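Local atomic coordinates of multifunctional non-homologous end joining DNA repair protein LigD (Mycobacterium tuberculosis, PDB entry 2IRU), a protein that probably repairs DNA double-strand breaks together with Ku by non-homologous end joining, its polymerase domain, the part present here, filling gaps before ligation. Residues S8-T13 / S98-A103; R136-L141 / H181-L186; I166-F171 / P185-V190. All coordinates share one frame; numbering follows the deposited sequence.

Contact 1: residues S8-T13 / S98-A103; sequences SEQRVT and SATGLA
The capped N-terminal end of helix 99-107 meets the N-terminal arm of the polymerase domain here, with Q10 on S98, and Q10 and V12 on T100. S98 is the N-cap of the helix. Its OG accepts from G101 N at 3.1 Å, the capping bond, and donates to Q10 OE1 at 2.7 Å. The donor lies in the carbonyl plane of the Q10 amide, on a lone pair, with a C=O...donor angle of 136°. One hydroxyl thus serves two partners: it accepts from the first turn of the helix and donates to the arm. The S98 OG sits between its own backbone N and carbonyl carbon (chi1 70°), a rotamer that lets it turn back to G101 N.

The Q10 chain is extended beyond CG (chi2 -168°), and OE1 reaches S98. Its CB packs on T100 CB and CG2, and OE1 also lies 3.6 Å from T100 CB. A water joins the same two residues: it donates to Q10 O at 2.6 Å and hydrogen-bonds T100 OG1.

V12 supplies the apolar half. Its CG2 lies 3.7 Å from T100 CG2, the two side chains sliding past each other in opposite directions. V12 CB meets A103 CB at 4.1 Å, and CG1 rests near A103 O. The contact lies at the surface, away from the metal and substrate site. W78 touches Q10, V12 and T100, while W104 and Q107, further along the same helix, also touch V12. A99, L102 and A103 pack against helix 29-47.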
ATOM      1  N   SER A   8       9.678 -15.012 -23.544  1.00 23.68           N
ATOM      2  CA  SER A   8       9.461 -14.367 -22.257  1.00 21.79           C
ATOM      3  C   SER A   8       9.409 -12.837 -22.354  1.00 20.29           C
ATOM      4  O   SER A   8       9.301 -12.173 -21.316  1.00 19.93           O
ATOM      5  CB  SER A   8      10.553 -14.798 -21.275  1.00 22.21           C
ATOM      6  OG  SER A   8      11.848 -14.774 -21.874  1.00 23.72           O
ATOM      7  N   GLU A   9       9.463 -12.287 -23.582  1.00 18.77           N
ATOM      8  CA  GLU A   9       9.598 -10.825 -23.777  1.00 17.72           C
ATOM      9  C   GLU A   9       8.357 -10.079 -23.310  1.00 16.06           C
ATOM     10  O   GLU A   9       7.251 -10.309 -23.813  1.00 16.94           O
ATOM     11  CB  GLU A   9       9.882 -10.439 -25.233  1.00 18.03           C
ATOM     12  CG  GLU A   9      10.043  -8.922 -25.454  1.00 20.09           C
ATOM     13  CD  GLU A   9      10.395  -8.547 -26.881  1.00 20.78           C
ATOM     14  OE1 GLU A   9      11.250  -9.247 -27.475  1.00 24.35           O
ATOM     15  OE2 GLU A   9       9.840  -7.546 -27.415  1.00 23.73           O
ATOM     16  N   GLN A  10       8.571  -9.119 -22.414  1.00 12.95           N
ATOM     17  CA  GLN A  10       7.464  -8.363 -21.811  1.00 10.40           C
ATOM     18  C   GLN A  10       7.218  -7.104 -22.619  1.00 10.47           C
ATOM     19  O   GLN A  10       8.117  -6.282 -22.767  1.00 11.36           O
ATOM     20  CB  GLN A  10       7.848  -7.963 -20.406  1.00 10.51           C
ATOM     21  CG  GLN A  10       8.255  -9.194 -19.544  1.00  8.49           C
ATOM     22  CD  GLN A  10       8.372  -8.882 -18.041  1.00 10.90           C
ATOM     23  OE1 GLN A  10       8.327  -7.733 -17.625  1.00 10.14           O
ATOM     24  NE2 GLN A  10       8.528  -9.939 -17.229  1.00 11.69           N
ATOM     25  N   ARG A  11       5.993  -6.947 -23.103  1.00  9.76           N
ATOM     26  CA  ARG A  11       5.616  -5.779 -23.908  1.00  9.88           C
ATOM     27  C   ARG A  11       4.191  -5.337 -23.531  1.00  9.15           C
ATOM     28  O   ARG A  11       3.298  -6.162 -23.382  1.00  8.92           O
ATOM     29  CB  ARG A  11       5.632  -6.113 -25.402  1.00  9.55           C
ATOM     30  CG  ARG A  11       6.942  -6.662 -25.994  1.00 12.52           C
ATOM     31  CD  ARG A  11       6.767  -6.954 -27.486  1.00 14.97           C
ATOM     32  NE  ARG A  11       7.373  -5.881 -28.304  1.00 19.44           N
ATOM     33  CZ  ARG A  11       6.686  -5.077 -29.104  1.00 20.45           C
ATOM     34  NH1 ARG A  11       5.379  -5.230 -29.223  1.00 26.09           N
ATOM     35  NH2 ARG A  11       7.294  -4.119 -29.786  1.00 20.90           N
ATOM     36  N   VAL A  12       3.993  -4.031 -23.390  1.00  6.52           N
ATOM     37  CA  VAL A  12       2.648  -3.493 -23.158  1.00  6.52           C
ATOM     38  C   VAL A  12       2.426  -2.361 -24.127  1.00  6.49           C
ATOM     39  O   VAL A  12       3.303  -1.512 -24.309  1.00  6.26           O
ATOM     40  CB  VAL A  12       2.506  -2.969 -21.714  1.00  6.86           C
ATOM     41  CG1 VAL A  12       1.175  -2.172 -21.485  1.00  8.31           C
ATOM     42  CG2 VAL A  12       2.580  -4.141 -20.771  1.00  9.70           C
ATOM     43  N   THR A  13       1.251  -2.384 -24.739  1.00  5.06           N
ATOM     44  CA  THR A  13       0.847  -1.329 -25.675  1.00  5.84           C
ATOM     45  C   THR A  13      -0.194  -0.417 -24.963  1.00  6.45           C
ATOM     46  O   THR A  13      -1.283  -0.855 -24.558  1.00  7.71           O
ATOM     47  CB  THR A  13       0.236  -1.896 -26.991  1.00  4.90           C
ATOM     48  OG1 THR A  13       1.181  -2.771 -27.658  1.00  6.80           O
ATOM     49  CG2 THR A  13      -0.137  -0.721 -27.919  1.00  7.91           C
ATOM     50  N   SER A  98       8.366  -6.204 -12.340  1.00  8.07           N
ATOM     51  CA  SER A  98       9.133  -5.549 -13.408  1.00  8.43           C
ATOM     52  C   SER A  98       8.437  -4.250 -13.791  1.00  8.24           C
ATOM     53  O   SER A  98       7.227  -4.058 -13.566  1.00  6.99           O
ATOM     54  CB  SER A  98       9.212  -6.437 -14.644  1.00  7.77           C
ATOM     55  OG  SER A  98       7.927  -6.546 -15.282  1.00  6.76           O
ATOM     56  N   ALA A  99       9.227  -3.352 -14.386  1.00  8.70           N
ATOM     57  CA  ALA A  99       8.672  -2.090 -14.886  1.00  8.20           C
ATOM     58  C   ALA A  99       7.532  -2.334 -15.895  1.00  7.90           C
ATOM     59  O   ALA A  99       6.481  -1.658 -15.860  1.00  7.75           O
ATOM     60  CB  ALA A  99       9.798  -1.242 -15.504  1.00  9.94           C
ATOM     61  N   THR A 100       7.713  -3.338 -16.751  1.00  7.50           N
ATOM     62  CA  THR A 100       6.685  -3.617 -17.747  1.00  7.49           C
ATOM     63  C   THR A 100       5.377  -4.098 -17.094  1.00  7.22           C
ATOM     64  O   THR A 100       4.285  -3.799 -17.595  1.00  7.36           O
ATOM     65  CB  THR A 100       7.176  -4.575 -18.834  1.00  8.25           C
ATOM     66  OG1 THR A 100       8.399  -4.063 -19.385  1.00  9.98           O
ATOM     67  CG2 THR A 100       6.177  -4.624 -19.947  1.00  9.49           C
ATOM     68  N   GLY A 101       5.483  -4.768 -15.940  1.00  7.38           N
ATOM     69  CA  GLY A 101       4.314  -5.143 -15.177  1.00  7.47           C
ATOM     70  C   GLY A 101       3.537  -3.906 -14.739  1.00  7.20           C
ATOM     71  O   GLY A 101       2.312  -3.863 -14.776  1.00  7.25           O
ATOM     72  N   LEU A 102       4.270  -2.884 -14.282  1.00  5.80           N
ATOM     73  CA  LEU A 102       3.603  -1.633 -13.895  1.00  6.53           C
ATOM     74  C   LEU A 102       3.030  -0.901 -15.121  1.00  7.47           C
ATOM     75  O   LEU A 102       2.007  -0.232 -15.009  1.00  7.21           O
ATOM     76  CB  LEU A 102       4.544  -0.727 -13.109  1.00  6.81           C
ATOM     77  CG  LEU A 102       4.775  -1.185 -11.675  1.00  8.76           C
ATOM     78  CD1 LEU A 102       5.961  -0.498 -11.041  1.00 10.54           C
ATOM     79  CD2 LEU A 102       3.526  -1.014 -10.804  1.00  6.40           C
ATOM     80  N   ALA A 103       3.702  -1.017 -16.264  1.00  7.33           N
ATOM     81  CA  ALA A 103       3.099  -0.532 -17.521  1.00  6.87           C
ATOM     82  C   ALA A 103       1.732  -1.213 -17.791  1.00  6.71           C
ATOM     83  O   ALA A 103       0.771  -0.570 -18.244  1.00  6.11           O
ATOM     84  CB  ALA A 103       4.055  -0.699 -18.675  1.00  6.88           C
TER
HETATM   85  O   HOH W   1       9.759  -4.743 -21.498  1.00 31.04           O

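Contact 2: residues R136-L141 / H181-L186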
ATOM      1  N   ARG A 136       6.865  -7.568   7.208  1.00 10.71           N
ATOM      2  CA  ARG A 136       6.749  -6.222   7.821  1.00 10.62           C
ATOM      3  C   ARG A 136       5.391  -6.121   8.468  1.00 10.80           C
ATOM      4  O   ARG A 136       4.486  -6.902   8.127  1.00 12.12           O
ATOM      5  CB  ARG A 136       6.888  -5.154   6.713  1.00 10.24           C
ATOM      6  CG  ARG A 136       5.774  -5.162   5.670  1.00  9.45           C
ATOM      7  CD  ARG A 136       6.177  -4.405   4.402  1.00 11.47           C
ATOM      8  NE  ARG A 136       5.027  -4.297   3.505  1.00  9.23           N
ATOM      9  CZ  ARG A 136       5.073  -4.112   2.183  1.00 11.66           C
ATOM     10  NH1 ARG A 136       6.239  -4.027   1.539  1.00 10.72           N
ATOM     11  NH2 ARG A 136       3.927  -4.030   1.502  1.00  9.46           N
ATOM     12  N   LEU A 137       5.243  -5.189   9.424  1.00  9.99           N
ATOM     13  CA  LEU A 137       3.923  -4.822   9.944  1.00 10.64           C
ATOM     14  C   LEU A 137       3.386  -3.564   9.253  1.00 10.42           C
ATOM     15  O   LEU A 137       4.145  -2.684   8.832  1.00 10.65           O
ATOM     16  CB  LEU A 137       3.974  -4.537  11.465  1.00 10.32           C
ATOM     17  CG  LEU A 137       4.568  -5.550  12.444  1.00 11.22           C
ATOM     18  CD1 LEU A 137       4.516  -4.986  13.883  1.00 12.90           C
ATOM     19  CD2 LEU A 137       3.835  -6.864  12.352  1.00 11.88           C
ATOM     20  N   VAL A 138       2.068  -3.465   9.159  1.00 10.19           N
ATOM     21  CA  VAL A 138       1.464  -2.209   8.751  1.00 10.87           C
ATOM     22  C   VAL A 138       0.432  -1.796   9.781  1.00 10.56           C
ATOM     23  O   VAL A 138      -0.307  -2.644  10.332  1.00 11.04           O
ATOM     24  CB  VAL A 138       0.815  -2.270   7.346  1.00 10.51           C
ATOM     25  CG1 VAL A 138      -0.412  -3.149   7.369  1.00 10.26           C
ATOM     26  CG2 VAL A 138       0.459  -0.868   6.843  1.00 12.56           C
ATOM     27  N   PHE A 139       0.426  -0.507  10.084  1.00 10.50           N
ATOM     28  CA  PHE A 139      -0.636   0.100  10.882  1.00  9.80           C
ATOM     29  C   PHE A 139      -1.343   1.159  10.040  1.00 10.72           C
ATOM     30  O   PHE A 139      -0.679   1.960   9.369  1.00 11.14           O
ATOM     31  CB  PHE A 139      -0.078   0.750  12.143  1.00 10.88           C
ATOM     32  CG  PHE A 139       0.580  -0.222  13.057  1.00 10.36           C
ATOM     33  CD1 PHE A 139      -0.121  -0.779  14.127  1.00 11.02           C
ATOM     34  CD2 PHE A 139       1.925  -0.571  12.865  1.00 11.33           C
ATOM     35  CE1 PHE A 139       0.528  -1.708  14.969  1.00 11.07           C
ATOM     36  CE2 PHE A 139       2.568  -1.466  13.689  1.00 11.46           C
ATOM     37  CZ  PHE A 139       1.870  -2.041  14.751  1.00 11.64           C
ATOM     38  N   ASP A 140      -2.671   1.142  10.053  1.00 10.56           N
ATOM     39  CA  ASP A 140      -3.453   2.158   9.354  1.00 10.89           C
ATOM     40  C   ASP A 140      -3.981   3.069  10.458  1.00 11.14           C
ATOM     41  O   ASP A 140      -4.786   2.630  11.282  1.00 10.93           O
ATOM     42  CB  ASP A 140      -4.640   1.496   8.642  1.00 11.87           C
ATOM     43  CG  ASP A 140      -5.553   2.483   7.923  1.00 14.78           C
ATOM     44  OD1 ASP A 140      -5.353   3.738   7.939  1.00 15.37           O
ATOM     45  OD2 ASP A 140      -6.525   1.957   7.326  1.00 16.33           O
ATOM     46  N   LEU A 141      -3.502   4.314  10.473  1.00 10.80           N
ATOM     47  CA  LEU A 141      -3.931   5.292  11.446  1.00 11.53           C
ATOM     48  C   LEU A 141      -5.022   6.134  10.826  1.00 12.33           C
ATOM     49  O   LEU A 141      -4.760   6.929   9.909  1.00 12.33           O
ATOM     50  CB  LEU A 141      -2.742   6.168  11.879  1.00 11.89           C
ATOM     51  CG  LEU A 141      -1.910   5.573  13.023  1.00 13.68           C
ATOM     52  CD1 LEU A 141      -1.328   4.183  12.751  1.00 14.44           C
ATOM     53  CD2 LEU A 141      -0.794   6.568  13.372  1.00 13.41           C
ATOM     54  N   HIS A 181      -0.453   5.467   6.909  1.00 12.55           N
ATOM     55  CA  HIS A 181       0.020   4.108   7.156  1.00 12.49           C
ATOM     56  C   HIS A 181       1.434   4.150   7.709  1.00 11.48           C
ATOM     57  O   HIS A 181       2.216   5.022   7.321  1.00 11.67           O
ATOM     58  CB  HIS A 181       0.026   3.242   5.888  1.00 12.85           C
ATOM     59  CG  HIS A 181      -1.340   2.907   5.388  1.00 15.00           C
ATOM     60  ND1 HIS A 181      -2.083   1.869   5.917  1.00 19.85           N
ATOM     61  CD2 HIS A 181      -2.072   3.418   4.375  1.00 16.01           C
ATOM     62  CE1 HIS A 181      -3.238   1.792   5.272  1.00 17.21           C
ATOM     63  NE2 HIS A 181      -3.264   2.742   4.349  1.00 21.86           N
ATOM     64  N   LEU A 182       1.746   3.221   8.620  1.00 10.83           N
ATOM     65  CA  LEU A 182       3.088   3.097   9.188  1.00  9.92           C
ATOM     66  C   LEU A 182       3.537   1.666   8.890  1.00 10.67           C
ATOM     67  O   LEU A 182       2.779   0.739   9.161  1.00 11.87           O
ATOM     68  CB  LEU A 182       3.118   3.286  10.724  1.00 10.82           C
ATOM     69  CG  LEU A 182       2.604   4.630  11.260  1.00 11.08           C
ATOM     70  CD1 LEU A 182       2.805   4.705  12.785  1.00 11.57           C
ATOM     71  CD2 LEU A 182       3.355   5.781  10.598  1.00 13.56           C
ATOM     72  N   TYR A 183       4.720   1.508   8.302  1.00 10.24           N
ATOM     73  CA  TYR A 183       5.290   0.195   8.024  1.00 10.63           C
ATOM     74  C   TYR A 183       6.545  -0.028   8.879  1.00 11.52           C
ATOM     75  O   TYR A 183       7.326   0.892   9.101  1.00 10.95           O
ATOM     76  CB  TYR A 183       5.711   0.096   6.565  1.00 10.78           C
ATOM     77  CG  TYR A 183       4.564   0.073   5.583  1.00 11.59           C
ATOM     78  CD1 TYR A 183       3.967  -1.147   5.216  1.00 10.15           C
ATOM     79  CD2 TYR A 183       4.058   1.258   5.015  1.00 10.43           C
ATOM     80  CE1 TYR A 183       2.908  -1.197   4.308  1.00 11.78           C
ATOM     81  CE2 TYR A 183       2.969   1.222   4.083  1.00 10.80           C
ATOM     82  CZ  TYR A 183       2.415  -0.022   3.730  1.00 10.77           C
ATOM     83  OH  TYR A 183       1.355  -0.095   2.846  1.00 11.06           O
ATOM     84  N   THR A 184       6.724  -1.263   9.324  1.00 12.10           N
ATOM     85  CA  THR A 184       7.884  -1.633  10.118  1.00 12.69           C
ATOM     86  C   THR A 184       8.427  -2.988   9.622  1.00 12.87           C
ATOM     87  O   THR A 184       7.720  -4.001   9.679  1.00 13.56           O
ATOM     88  CB  THR A 184       7.535  -1.726  11.596  1.00 13.20           C
ATOM     89  OG1 THR A 184       6.978  -0.463  12.027  1.00 16.18           O
ATOM     90  CG2 THR A 184       8.808  -2.076  12.356  1.00 12.24           C
ATOM     91  N   PRO A 185       9.671  -3.016   9.133  1.00 13.28           N
ATOM     92  CA  PRO A 185      10.165  -4.341   8.715  1.00 13.35           C
ATOM     93  C   PRO A 185      10.495  -5.208   9.941  1.00 13.62           C
ATOM     94  O   PRO A 185      10.996  -4.702  10.967  1.00 12.52           O
ATOM     95  CB  PRO A 185      11.417  -4.014   7.900  1.00 14.16           C
ATOM     96  CG  PRO A 185      11.900  -2.703   8.464  1.00 13.30           C
ATOM     97  CD  PRO A 185      10.677  -1.956   8.960  1.00 13.75           C
ATOM     98  N   LEU A 186      10.204  -6.501   9.817  1.00 13.96           N
ATOM     99  CA  LEU A 186      10.450  -7.467  10.891  1.00 14.61           C
ATOM    100  C   LEU A 186      11.879  -7.991  10.867  1.00 15.82           C
ATOM    101  O   LEU A 186      12.399  -8.362   9.809  1.00 16.00           O
ATOM    102  CB  LEU A 186       9.432  -8.619  10.811  1.00 13.88           C
ATOM    103  CG  LEU A 186       7.947  -8.259  11.070  1.00 15.02           C
ATOM    104  CD1 LEU A 186       7.022  -9.455  10.792  1.00 17.40           C
ATOM    105  CD2 LEU A 186       7.652  -7.664  12.460  1.00 15.69           C
TER
HETATM  106  O   HOH W   2       1.001  -2.737   1.666  1.00 11.28           O
HETATM  107  O   HOH W   3      -6.122   3.227   4.566  1.00 45.99           O
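Strands 137-141 and 181-186 run antiparallel as neighbours in the mixed sheet of the primase-polymerase (AEP) fold, their axes 4.6 Å apart at an angle of 165°. L137 with T184 and F139 with L182 are the hydrogen-bonded pairs, each with two backbone bonds. R136-P185, V138-Y183 and D140-H181 are the non-hydrogen-bonded pairs.

R136, V138, D140, H181, Y183 and P185 share one face. V138 CG2, anti to the backbone N, lies over one face of the Y183 ring in a CH-pi contact, 3.8 Å from its centroid and offset toward the rim. R136 runs alongside Y183 with its guanidinium plane 79° from the ring, NE 3.7 Å from CD1. R136 NE donates to Q117 OE1, and NH1 forms a salt bridge with D291.

D140 probably binds both manganese ions, and H181 the substrate, as in related enzymes. D140 OD2 accepts from Q233 NE2. D230, which probably binds one of the two ions, shares a backbone hydrogen bond with D140.

On the other face L137 CG meets L186 CD2 at 3.7 Å and L141 CD2 meets L182 CD1 at 4.1 Å. Helices 149-164 and 192-209 cover this apolar side.

The D140 carboxylate and the H181 ring are 35° apart in plane, with OD1 over one ring face. A water donates to D140 OD2 at 3.1 Å and accepts a weak bond from H181 NE2.

Contact 3: residues I166-F171 / P185-V190; sequences IGLVTF and PLDEPV
The loop 166-171 passes the end of strand 180-186 at some distance, with V169 and P185 CA atoms 7.1 Å apart, and the chain turns a corner just beyond, at D187 and E188. L168, V169 and F171 touch P185, and L168 also reaches the backbone at D187. The loop leaves helix 149-164 through a Schellman motif: G167, at positive phi, is its C-prime residue, and L168 N bonds back to L163 O.

In L168 the branch tip CD2 does the touching, 3.5 Å from P185 O and 4.1 Å from D187 N. T184 also touches L168.

The P185 ring is met on its CD atom. V169 O lies 3.3 Å from P185 CD. F171 CE2 lies 3.6 Å from the same carbon, which sits at the edge of the phenyl ring, near its plane. The two side chains cross at about a right angle. L290 packs on P185 as well.

Polar linkage runs through one water. It accepts from V169 N at 2.9 Å and donates to P185 O at 2.7 Å. Proline has no N-H to give to V169 O, which lies against CD instead; this is consistent with a water, not a direct backbone bond, linking V169 N to P185 O.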
ATOM      1  N   ILE A 166      11.383  -2.330  20.895  1.00 20.39           N
ATOM      2  CA  ILE A 166      11.753  -3.681  20.449  1.00 20.94           C
ATOM      3  C   ILE A 166      12.729  -3.646  19.262  1.00 20.54           C
ATOM      4  O   ILE A 166      12.835  -4.615  18.500  1.00 21.05           O
ATOM      5  CB  ILE A 166      10.516  -4.564  20.095  1.00 21.90           C
ATOM      6  CG1 ILE A 166       9.345  -4.318  21.053  1.00 22.77           C
ATOM      7  CG2 ILE A 166      10.860  -6.057  19.990  1.00 22.91           C
ATOM      8  CD1 ILE A 166       8.173  -3.684  20.306  1.00 23.30           C
ATOM      9  N   GLY A 167      13.442  -2.529  19.109  1.00 19.65           N
ATOM     10  CA  GLY A 167      14.518  -2.419  18.126  1.00 18.17           C
ATOM     11  C   GLY A 167      14.036  -2.442  16.680  1.00 16.92           C
ATOM     12  O   GLY A 167      14.772  -2.845  15.778  1.00 16.18           O
ATOM     13  N   LEU A 168      12.798  -2.000  16.482  1.00 16.02           N
ATOM     14  CA  LEU A 168      12.194  -1.919  15.160  1.00 15.54           C
ATOM     15  C   LEU A 168      12.140  -0.456  14.725  1.00 14.89           C
ATOM     16  O   LEU A 168      12.117   0.461  15.566  1.00 14.16           O
ATOM     17  CB  LEU A 168      10.796  -2.546  15.165  1.00 16.33           C
ATOM     18  CG  LEU A 168      10.674  -4.048  15.479  1.00 17.51           C
ATOM     19  CD1 LEU A 168       9.187  -4.409  15.572  1.00 17.52           C
ATOM     20  CD2 LEU A 168      11.400  -4.919  14.446  1.00 18.11           C
ATOM     21  N   VAL A 169      12.176  -0.260  13.411  1.00 14.54           N
ATOM     22  CA  VAL A 169      12.189   1.064  12.795  1.00 14.22           C
ATOM     23  C   VAL A 169      10.873   1.221  12.029  1.00 13.68           C
ATOM     24  O   VAL A 169      10.413   0.279  11.416  1.00 13.15           O
ATOM     25  CB  VAL A 169      13.408   1.215  11.830  1.00 14.34           C
ATOM     26  CG1 VAL A 169      13.380   2.531  11.054  1.00 16.15           C
ATOM     27  CG2 VAL A 169      14.758   1.054  12.601  1.00 16.23           C
ATOM     28  N   THR A 170      10.297   2.418  12.060  1.00 13.50           N
ATOM     29  CA  THR A 170       8.992   2.663  11.456  1.00 11.90           C
ATOM     30  C   THR A 170       9.059   3.731  10.360  1.00 11.98           C
ATOM     31  O   THR A 170       9.743   4.759  10.531  1.00 11.24           O
ATOM     32  CB  THR A 170       7.998   3.068  12.563  1.00 13.04           C
ATOM     33  OG1 THR A 170       8.082   2.102  13.624  1.00 14.67           O
ATOM     34  CG2 THR A 170       6.559   3.125  12.068  1.00 13.37           C
ATOM     35  N   PHE A 171       8.333   3.487   9.272  1.00 12.23           N
ATOM     36  CA  PHE A 171       8.316   4.383   8.116  1.00 12.05           C
ATOM     37  C   PHE A 171       6.904   4.906   7.886  1.00 12.20           C
ATOM     38  O   PHE A 171       5.962   4.106   7.709  1.00 13.48           O
ATOM     39  CB  PHE A 171       8.773   3.637   6.841  1.00 12.75           C
ATOM     40  CG  PHE A 171      10.155   3.062   6.950  1.00 13.81           C
ATOM     41  CD1 PHE A 171      11.263   3.787   6.497  1.00 15.00           C
ATOM     42  CD2 PHE A 171      10.363   1.794   7.524  1.00 14.42           C
ATOM     43  CE1 PHE A 171      12.554   3.266   6.596  1.00 17.86           C
ATOM     44  CE2 PHE A 171      11.655   1.266   7.626  1.00 16.52           C
ATOM     45  CZ  PHE A 171      12.754   1.989   7.170  1.00 15.90           C
ATOM     46  N   PRO A 185       9.671  -3.016   9.133  1.00 13.28           N
ATOM     47  CA  PRO A 185      10.165  -4.341   8.715  1.00 13.35           C
ATOM     48  C   PRO A 185      10.495  -5.208   9.941  1.00 13.62           C
ATOM     49  O   PRO A 185      10.996  -4.702  10.967  1.00 12.52           O
ATOM     50  CB  PRO A 185      11.417  -4.014   7.900  1.00 14.16           C
ATOM     51  CG  PRO A 185      11.900  -2.703   8.464  1.00 13.30           C
ATOM     52  CD  PRO A 185      10.677  -1.956   8.960  1.00 13.75           C
ATOM     53  N   LEU A 186      10.204  -6.501   9.817  1.00 13.96           N
ATOM     54  CA  LEU A 186      10.450  -7.467  10.891  1.00 14.61           C
ATOM     55  C   LEU A 186      11.879  -7.991  10.867  1.00 15.82           C
ATOM     56  O   LEU A 186      12.399  -8.362   9.809  1.00 16.00           O
ATOM     57  CB  LEU A 186       9.432  -8.619  10.811  1.00 13.88           C
ATOM     58  CG  LEU A 186       7.947  -8.259  11.070  1.00 15.02           C
ATOM     59  CD1 LEU A 186       7.022  -9.455  10.792  1.00 17.40           C
ATOM     60  CD2 LEU A 186       7.652  -7.664  12.460  1.00 15.69           C
ATOM     61  N   ASP A 187      12.515  -8.000  12.040  1.00 17.72           N
ATOM     62  CA  ASP A 187      13.822  -8.637  12.204  1.00 19.69           C
ATOM     63  C   ASP A 187      13.713 -10.131  11.965  1.00 21.11           C
ATOM     64  O   ASP A 187      14.473 -10.702  11.180  1.00 22.03           O
ATOM     65  CB  ASP A 187      14.390  -8.366  13.602  1.00 19.65           C
ATOM     66  CG  ASP A 187      15.112  -7.033  13.689  1.00 20.06           C
ATOM     67  OD1 ASP A 187      15.077  -6.256  12.698  1.00 17.38           O
ATOM     68  OD2 ASP A 187      15.730  -6.780  14.744  1.00 22.65           O
ATOM     69  N   GLU A 188      12.782 -10.771  12.663  1.00 22.76           N
ATOM     70  CA  GLU A 188      12.598 -12.211  12.500  1.00 24.25           C
ATOM     71  C   GLU A 188      11.235 -12.519  11.881  1.00 24.22           C
ATOM     72  O   GLU A 188      10.231 -11.864  12.211  1.00 23.73           O
ATOM     73  CB  GLU A 188      12.851 -12.990  13.803  1.00 24.42           C
ATOM     74  CG  GLU A 188      12.185 -12.440  15.058  1.00 25.46           C
ATOM     75  CD  GLU A 188      12.525 -13.244  16.303  1.00 26.33           C
ATOM     76  OE1 GLU A 188      11.637 -13.406  17.172  1.00 29.88           O
ATOM     77  OE2 GLU A 188      13.681 -13.716  16.421  1.00 28.07           O
ATOM     78  N   PRO A 189      11.202 -13.512  10.973  1.00 24.49           N
ATOM     79  CA  PRO A 189       9.960 -13.868  10.301  1.00 23.82           C
ATOM     80  C   PRO A 189       8.893 -14.359  11.273  1.00 22.53           C
ATOM     81  O   PRO A 189       9.201 -15.064  12.255  1.00 23.35           O
ATOM     82  CB  PRO A 189      10.380 -14.981   9.326  1.00 24.10           C
ATOM     83  CG  PRO A 189      11.692 -15.500   9.822  1.00 24.89           C
ATOM     84  CD  PRO A 189      12.344 -14.342  10.530  1.00 24.73           C
ATOM     85  N   VAL A 190       7.650 -13.976  11.001  1.00 21.06           N
ATOM     86  CA  VAL A 190       6.537 -14.442  11.814  1.00 19.75           C
ATOM     87  C   VAL A 190       5.327 -14.657  10.895  1.00 17.98           C
ATOM     88  O   VAL A 190       5.189 -13.953   9.885  1.00 18.38           O
ATOM     89  CB  VAL A 190       6.266 -13.447  13.008  1.00 20.42           C
ATOM     90  CG1 VAL A 190       5.425 -12.266  12.584  1.00 21.00           C
ATOM     91  CG2 VAL A 190       5.660 -14.152  14.208  1.00 20.64           C
TER
HETATM   92  O   HOH W   4      12.518  -2.733  11.944  1.00 31.21           O

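Contacts 2 and 3 are continuous. Their centres are 9 Å apart, they share P185 and L186, and both use strand 180-186. F171 N probably bonds to Y183 O at 2.8 Å, and T184 OG1 bonds to T170 OG1. Strand 180-186 thus has strand 129-143 on one edge and strand 171-174, which begins at F171, on the other. Contact 2 holds D140 and H181 of the predicted metal and substrate site, whereas in contact 3 the F171 side chain is about 9 Å from that of H181. Contact 1 stands apart: its centre is 29 Å from that of contact 2, on the opposite side of the chain's centre, and 33 Å from that of contact 3.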